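Local coordinates for lipoate-protein ligase 1 (Plasmodium falciparum, PDB 5T8U) that belongs to the lipoate-protein ligase family, with an LplA/LplB-type catalytic domain and a bacterial-type C-terminal domain, and is bound here to lipoic acid, at residues N35-L39 with K50-I55; P54-L58 with L220-F224. The contacts are given in a common frame with arbitrary orientation. Residues are numbered along the deposited sequence.

In the fold
Both contacts belong to the lipoyl protein ligase A/B catalytic domain and share P54 and I55, which end the second segment of interaction 1 and begin the first of interaction 2. Interaction 1 comes first, between the turn after helix 22-34 and the loop leading into strand 55-59. Interaction 2 follows along that strand, pairing it with helix 213-227. Their centres lie about 15 Å apart. The strand belongs to the large mixed sheet, between strands 105-112 and 13-17. I55 turns its side chain to N35-L39, whereas L56 and L58 turn theirs to the helix. One strand thus ties both elements to the same sheet, and its L58 side chain lies about 10 Å from lipoic acid.

Interaction 1. Residues N35-L39 with K50-I55; sequences NYNDL and KFNEPI
N35-L39 turns tightly after helix 22-34 (phi/psi: Y36 -47/-69, N37 -61/-12, D38 -108/4), clasped by the loop that enters strand 55-59 of the catalytic-domain sheet. Two bonds shape it: D38 N to N35 O (3.1 Å) and L39 N to Y36 O (2.9 Å). K50-E53 is extended except at N52 (-148/14), which bends the path before P54 leads into the strand at I55. N37 and F51 are closest, CA atoms 4.2 Å apart. Y36 (chi1 t) reaches along the loop, and its OH donates to E53 O at 2.5 Å, near the ring plane. F51 (chi1 t) directs its ring edge at one face of the tyrosine in an offset edge-to-face pair, centroids 5.6 Å apart and planes at 66°; I55 CD1 lies 3.8 Å from Y36 CE1. N37 (chi1 m) grips F51 from backbone and side chain together: F51 N donates to N37 O (2.7 Å), while N37 ND2 donates to F51 O (2.5 Å), which also receives a CA-H...O contact from N37 CA (3.3 Å). With the tyrosine bond, this holds both ends of F51-E53. D38 merely grazes the aliphatic part of K50. L39, opening helix 39-42, points CB toward the loop. L13 of strand 13-17 touches both F51 and I55. The clasp's apolar side closes where L39 CD1 meets I55 CD1 at 3.2 Å.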
# COMPACT_ATOMS: atom_id res chain seq x y z
N ASN A 35 -4.95 14.87 3.32
CA ASN A 35 -4.99 16.08 4.13
C ASN A 35 -3.70 16.26 4.92
O ASN A 35 -3.70 16.84 6.01
CB ASN A 35 -6.19 16.06 5.09
CG ASN A 35 -7.52 16.09 4.36
OD1 ASN A 35 -8.00 17.16 3.98
ND2 ASN A 35 -8.12 14.93 4.17
N TYR A 36 -2.59 15.78 4.37
CA TYR A 36 -1.28 15.84 5.00
C TYR A 36 -0.98 17.23 5.56
O TYR A 36 -0.96 17.42 6.78
CB TYR A 36 -0.21 15.42 3.99
CG TYR A 36 1.22 15.43 4.49
CD1 TYR A 36 1.66 14.49 5.41
CD2 TYR A 36 2.13 16.35 4.00
CE1 TYR A 36 2.97 14.49 5.85
CE2 TYR A 36 3.44 16.36 4.43
CZ TYR A 36 3.86 15.43 5.36
OH TYR A 36 5.16 15.44 5.79
N ASN A 37 -0.78 18.21 4.68
CA ASN A 37 -0.33 19.53 5.10
C ASN A 37 -1.30 20.22 6.05
O ASN A 37 -0.93 21.23 6.66
CB ASN A 37 -0.10 20.42 3.88
CG ASN A 37 0.99 19.88 2.96
OD1 ASN A 37 0.80 19.80 1.74
ND2 ASN A 37 2.12 19.50 3.54
N ASP A 38 -2.52 19.71 6.21
CA ASP A 38 -3.52 20.32 7.08
C ASP A 38 -3.77 19.52 8.35
O ASP A 38 -4.63 19.91 9.15
CB ASP A 38 -4.84 20.49 6.33
CG ASP A 38 -4.76 21.53 5.24
OD1 ASP A 38 -4.01 22.51 5.41
OD2 ASP A 38 -5.43 21.36 4.20
N LEU A 39 -3.04 18.43 8.58
CA LEU A 39 -3.40 17.53 9.67
C LEU A 39 -3.39 18.24 11.02
O LEU A 39 -4.24 17.95 11.88
CB LEU A 39 -2.45 16.33 9.69
CG LEU A 39 -2.74 15.23 8.65
CD1 LEU A 39 -1.68 14.15 8.72
CD2 LEU A 39 -4.12 14.62 8.85
N LYS A 50 0.95 24.71 8.96
CA LYS A 50 0.68 23.60 8.07
C LYS A 50 1.83 22.60 8.12
O LYS A 50 2.99 22.97 8.35
CB LYS A 50 0.46 24.10 6.64
CG LYS A 50 -0.77 24.99 6.52
CD LYS A 50 -0.68 25.96 5.34
CE LYS A 50 -1.27 27.32 5.69
NZ LYS A 50 -2.75 27.32 5.80
N PHE A 51 1.50 21.33 7.90
CA PHE A 51 2.39 20.24 8.27
C PHE A 51 3.27 19.81 7.10
O PHE A 51 2.84 19.81 5.94
CB PHE A 51 1.56 19.05 8.76
CG PHE A 51 2.36 18.03 9.51
CD1 PHE A 51 2.99 18.35 10.70
CD2 PHE A 51 2.47 16.74 9.03
CE1 PHE A 51 3.72 17.40 11.39
CE2 PHE A 51 3.19 15.79 9.71
CZ PHE A 51 3.82 16.12 10.90
N ASN A 52 4.51 19.45 7.42
CA ASN A 52 5.46 19.00 6.40
C ASN A 52 6.43 17.96 6.94
O ASN A 52 7.43 17.67 6.27
CB ASN A 52 6.24 20.21 5.85
CG ASN A 52 7.01 19.88 4.59
OD1 ASN A 52 6.74 18.89 3.92
ND2 ASN A 52 7.98 20.73 4.25
N GLU A 53 6.18 17.37 8.11
CA GLU A 53 7.12 16.51 8.80
C GLU A 53 6.71 15.05 8.66
O GLU A 53 5.61 14.73 8.19
CB GLU A 53 7.20 16.91 10.27
CG GLU A 53 7.76 18.29 10.52
CD GLU A 53 9.25 18.38 10.25
OE1 GLU A 53 9.63 18.86 9.16
OE2 GLU A 53 10.04 17.95 11.12
N PRO A 54 7.58 14.12 9.07
CA PRO A 54 7.24 12.70 8.94
C PRO A 54 6.07 12.29 9.81
O PRO A 54 5.79 12.88 10.86
CB PRO A 54 8.53 11.98 9.38
CG PRO A 54 9.61 13.01 9.26
CD PRO A 54 8.95 14.31 9.56
N ILE A 55 5.37 11.24 9.37
CA ILE A 55 4.26 10.65 10.10
C ILE A 55 4.43 9.14 10.13
O ILE A 55 4.76 8.52 9.11
CB ILE A 55 2.89 11.01 9.48
CG1 ILE A 55 2.65 12.51 9.59
CG2 ILE A 55 1.76 10.21 10.14
CD1 ILE A 55 1.34 12.99 8.98

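Interaction 2. Residues P54-L58 with L220-F224; sequences PILFL and LIKEF
F224 lays one face of its ring over the CB of L56, a CH-pi contact with CB 3.7 Å from the ring centroid and only 12° off the normal. With chi1 t, the phenylalanine reaches from its helix to the start of the strand, where its CZ also meets P54 CB at 4.0 Å and the backbone C of I55 at 3.9 Å. Residues 55-58 form an extended strand and 220-224 a stretch of alpha-helix, marked by the bond from F224 N to L220 O (2.9 Å). Strand and helix run antiparallel, at 178°, with axes 10.4 Å apart, and the nearest CA atoms, those of L56 and F224, are 7.8 Å apart. The antiparallel course sets the register: F224 covers P54 to L56, while L220 and I221, a turn earlier on the helix, cover L56 and L58. L56 (t, p) carries CD2 to 4.3 Å from L220 CG and 4.4 Å from I221 CG1. L58 (chi1 m) divides its methyls, CD2 lying 4.0 Å from L220 CD2 and CD1 3.7 Å from I221 CG1. I55, the first strand residue, turns its CB away from the helix, while P54 in the preceding loop and L56 point theirs toward it. This is an apolar alpha/beta interface, a helix lying along one face of a sheet. The L58 side chain lies about 10 Å from the bound lipoic acid, outside its pocket. Flanking strands widen the interface: F110 of strand 105-112 touches both L56 and F224, and V14 of strand 13-17 touches I221, while helix 117-132 packs beside helix 213-227 through T127, against L220 and E223.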
# COMPACT_ATOMS: atom_id res chain seq x y z
N PRO A 54 7.58 14.12 9.07
CA PRO A 54 7.24 12.70 8.94
C PRO A 54 6.07 12.29 9.81
O PRO A 54 5.79 12.88 10.86
CB PRO A 54 8.53 11.98 9.38
CG PRO A 54 9.61 13.01 9.26
CD PRO A 54 8.95 14.31 9.56
N ILE A 55 5.37 11.24 9.37
CA ILE A 55 4.26 10.65 10.10
C ILE A 55 4.43 9.14 10.13
O ILE A 55 4.76 8.52 9.11
CB ILE A 55 2.89 11.01 9.48
CG1 ILE A 55 2.65 12.51 9.59
CG2 ILE A 55 1.76 10.21 10.14
CD1 ILE A 55 1.34 12.99 8.98
N LEU A 56 4.19 8.55 11.30
CA LEU A 56 4.06 7.11 11.45
C LEU A 56 2.67 6.82 12.00
O LEU A 56 2.29 7.35 13.04
CB LEU A 56 5.12 6.54 12.39
CG LEU A 56 4.89 5.10 12.86
CD1 LEU A 56 4.77 4.15 11.67
CD2 LEU A 56 6.01 4.65 13.78
N PHE A 57 1.92 5.97 11.30
CA PHE A 57 0.55 5.63 11.69
C PHE A 57 0.44 4.12 11.83
O PHE A 57 0.71 3.38 10.88
CB PHE A 57 -0.45 6.15 10.66
CG PHE A 57 -1.84 5.61 10.83
CD1 PHE A 57 -2.46 5.64 12.06
CD2 PHE A 57 -2.54 5.10 9.75
CE1 PHE A 57 -3.74 5.15 12.23
CE2 PHE A 57 -3.82 4.61 9.90
CZ PHE A 57 -4.42 4.63 11.15
N LEU A 58 0.03 3.67 13.02
CA LEU A 58 -0.05 2.25 13.33
C LEU A 58 -1.50 1.82 13.46
O LEU A 58 -2.33 2.55 14.02
CB LEU A 58 0.71 1.94 14.63
CG LEU A 58 2.23 2.09 14.49
CD1 LEU A 58 2.87 2.47 15.82
CD2 LEU A 58 2.83 0.80 13.96
N LEU A 220 8.97 0.35 17.83
CA LEU A 220 8.99 1.00 16.53
C LEU A 220 8.83 2.51 16.67
O LEU A 220 9.52 3.28 15.97
CB LEU A 220 7.89 0.42 15.64
CG LEU A 220 7.88 0.81 14.17
CD1 LEU A 220 9.20 0.48 13.50
CD2 LEU A 220 6.74 0.09 13.47
N ILE A 221 7.94 2.96 17.55
CA ILE A 221 7.80 4.39 17.80
C ILE A 221 9.10 4.95 18.37
O ILE A 221 9.55 6.04 17.99
CB ILE A 221 6.61 4.66 18.74
CG1 ILE A 221 5.31 4.14 18.11
CG2 ILE A 221 6.49 6.15 19.05
CD1 ILE A 221 4.11 4.18 19.05
N LYS A 222 9.72 4.21 19.29
CA LYS A 222 11.00 4.63 19.85
C LYS A 222 12.03 4.88 18.75
O LYS A 222 12.59 5.97 18.64
CB LYS A 222 11.51 3.58 20.84
CG LYS A 222 10.90 3.69 22.23
CD LYS A 222 11.35 2.54 23.13
CE LYS A 222 10.98 2.78 24.58
NZ LYS A 222 11.49 1.71 25.49
N GLU A 223 12.28 3.86 17.92
CA GLU A 223 13.28 4.02 16.86
C GLU A 223 12.86 5.03 15.81
O GLU A 223 13.72 5.56 15.10
CB GLU A 223 13.55 2.66 16.20
CG GLU A 223 14.41 1.73 17.04
CD GLU A 223 15.81 2.27 17.26
OE1 GLU A 223 16.55 1.71 18.09
OE2 GLU A 223 16.18 3.26 16.59
N PHE A 224 11.56 5.32 15.68
CA PHE A 224 11.09 6.35 14.77
C PHE A 224 11.49 7.74 15.28
O PHE A 224 12.25 8.47 14.62
CB PHE A 224 9.57 6.23 14.62
CG PHE A 224 8.94 7.31 13.79
CD1 PHE A 224 8.91 7.22 12.41
CD2 PHE A 224 8.33 8.40 14.40
CE1 PHE A 224 8.31 8.21 11.65
CE2 PHE A 224 7.73 9.39 13.65
CZ PHE A 224 7.72 9.29 12.27